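Glutathione s-transferase (Sphingomonas paucimobilis, PDB 1F2E) binds glutathione and, as a member of the glutathione S-transferase superfamily, probably transfers it to electrophilic substrates. Local coordinates at residues Y157-L162 and K184-P189. Residues are numbered along the deposited sequence; the frame is centred on the assembly and turned at random.
Sequences YLYVML and KIAQRP
The phenol ring of Tyr159 packs against Ile185 and Ala186, with Ile185 over one ring face and Ala186 near the hydroxyl. Ile185 CG2 makes a CH-pi contact, 4.0 Å from the ring centroid and 21° off the normal; displaced toward the rim, it sits 3.8 Å from both Tyr159 CG and Tyr159 CD1. CD1 of the same isoleucine reaches back along the tyrosine side chain to within 4.2 Å of Tyr159 CB, and the two side chains pass one another in opposite directions. With CG anti to the backbone N (chi1 168°), the tyrosine carries its ring across Ile185 and on to the next residue, where the hydroxyl oxygen Tyr159 OH rests 3.5 Å from Ala186 CB. No hydrogen bond crosses between the segments. The contact joins two helices of the all-helical C-terminal domain of the glutathione S-transferase fold, where helix 153-161 also contributes Tyr157 to the glutathione pocket. Replacing Tyr159 by an alanine would probably open a gap beside Ile185, leaving its CG2 methyl without the aromatic face it packs on. The chain turns from Ile185 to Arg188 in a type I beta turn, closed by a 3.0 Å hydrogen bond from Arg188 N to Ile185 O. Arg188, at the N-cap position of helix 189-198, forms a salt bridge with Glu20 of helix 12-21.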
# COMPACT_ATOMS: atom_id res chain seq x y z
N TYR A 157 -6.90 -11.30 1.25
CA TYR A 157 -6.93 -9.88 1.60
C TYR A 157 -8.25 -9.24 1.11
O TYR A 157 -8.94 -8.55 1.88
CB TYR A 157 -5.72 -9.20 0.96
CG TYR A 157 -5.31 -7.84 1.50
CD1 TYR A 157 -5.74 -7.39 2.75
CD2 TYR A 157 -4.44 -7.03 0.77
CE1 TYR A 157 -5.32 -6.16 3.26
CE2 TYR A 157 -4.01 -5.80 1.26
CZ TYR A 157 -4.45 -5.37 2.50
OH TYR A 157 -4.02 -4.15 2.95
N LEU A 158 -8.61 -9.48 -0.14
CA LEU A 158 -9.85 -8.91 -0.67
C LEU A 158 -11.09 -9.50 0.02
O LEU A 158 -12.02 -8.78 0.38
CB LEU A 158 -9.95 -9.14 -2.19
CG LEU A 158 -11.26 -8.74 -2.90
CD1 LEU A 158 -11.60 -7.25 -2.62
CD2 LEU A 158 -11.11 -8.99 -4.40
N TYR A 159 -11.09 -10.81 0.19
CA TYR A 159 -12.20 -11.50 0.83
C TYR A 159 -12.54 -10.87 2.17
O TYR A 159 -13.69 -10.59 2.47
CB TYR A 159 -11.85 -12.97 1.04
CG TYR A 159 -12.81 -13.68 1.95
CD1 TYR A 159 -14.05 -14.09 1.49
CD2 TYR A 159 -12.49 -13.90 3.28
CE1 TYR A 159 -14.96 -14.71 2.34
CE2 TYR A 159 -13.39 -14.53 4.14
CZ TYR A 159 -14.62 -14.93 3.66
OH TYR A 159 -15.51 -15.52 4.51
N VAL A 160 -11.52 -10.65 3.00
CA VAL A 160 -11.73 -10.03 4.30
C VAL A 160 -12.42 -8.66 4.18
O VAL A 160 -13.33 -8.34 4.95
CB VAL A 160 -10.40 -9.85 5.04
CG1 VAL A 160 -10.59 -9.00 6.29
CG2 VAL A 160 -9.84 -11.22 5.42
N MET A 161 -11.98 -7.86 3.21
CA MET A 161 -12.55 -6.53 3.02
C MET A 161 -13.97 -6.60 2.48
O MET A 161 -14.78 -5.72 2.74
CB MET A 161 -11.66 -5.73 2.06
CG MET A 161 -10.27 -5.43 2.64
SD MET A 161 -9.29 -4.26 1.66
CE MET A 161 -7.71 -4.53 2.32
N LEU A 162 -14.27 -7.67 1.75
CA LEU A 162 -15.61 -7.84 1.20
C LEU A 162 -16.59 -8.20 2.31
O LEU A 162 -17.81 -8.23 2.10
CB LEU A 162 -15.60 -8.93 0.12
CG LEU A 162 -14.78 -8.54 -1.12
CD1 LEU A 162 -14.69 -9.72 -2.10
CD2 LEU A 162 -15.42 -7.33 -1.79
N LYS A 184 -17.30 -18.84 -2.22
CA LYS A 184 -16.40 -19.98 -2.38
C LYS A 184 -15.29 -19.95 -1.34
O LYS A 184 -15.02 -20.96 -0.69
CB LYS A 184 -15.75 -20.00 -3.77
CG LYS A 184 -16.67 -20.32 -4.92
CD LYS A 184 -15.88 -20.48 -6.23
CE LYS A 184 -15.17 -21.82 -6.31
NZ LYS A 184 -14.22 -22.06 -5.18
N ILE A 185 -14.65 -18.79 -1.21
CA ILE A 185 -13.55 -18.63 -0.25
C ILE A 185 -14.02 -18.83 1.19
O ILE A 185 -13.29 -19.37 2.02
CB ILE A 185 -12.90 -17.23 -0.38
CG1 ILE A 185 -12.35 -17.06 -1.80
CG2 ILE A 185 -11.78 -17.07 0.65
CD1 ILE A 185 -11.96 -15.64 -2.14
N ALA A 186 -15.25 -18.41 1.48
CA ALA A 186 -15.82 -18.55 2.82
C ALA A 186 -15.83 -20.00 3.29
O ALA A 186 -15.81 -20.28 4.50
CB ALA A 186 -17.25 -18.00 2.83
N GLN A 187 -15.85 -20.94 2.34
CA GLN A 187 -15.89 -22.36 2.66
C GLN A 187 -14.54 -23.02 2.94
O GLN A 187 -14.50 -24.16 3.41
CB GLN A 187 -16.56 -23.14 1.53
CG GLN A 187 -18.03 -22.91 1.39
CD GLN A 187 -18.52 -23.38 0.05
OE1 GLN A 187 -18.59 -22.61 -0.91
NE2 GLN A 187 -18.84 -24.67 -0.04
N ARG A 188 -13.45 -22.34 2.65
CA ARG A 188 -12.14 -22.94 2.90
C ARG A 188 -11.98 -23.24 4.39
O ARG A 188 -12.44 -22.48 5.24
CB ARG A 188 -11.03 -22.01 2.41
CG ARG A 188 -11.01 -21.82 0.89
CD ARG A 188 -9.92 -20.83 0.48
NE ARG A 188 -8.58 -21.42 0.54
CZ ARG A 188 -8.00 -22.05 -0.47
NH1 ARG A 188 -8.64 -22.19 -1.63
NH2 ARG A 188 -6.78 -22.54 -0.34
N PRO A 189 -11.32 -24.37 4.72
CA PRO A 189 -11.11 -24.75 6.12
C PRO A 189 -10.31 -23.72 6.92
O PRO A 189 -10.60 -23.46 8.09
CB PRO A 189 -10.41 -26.10 6.02
CG PRO A 189 -9.71 -26.03 4.68
CD PRO A 189 -10.76 -25.38 3.81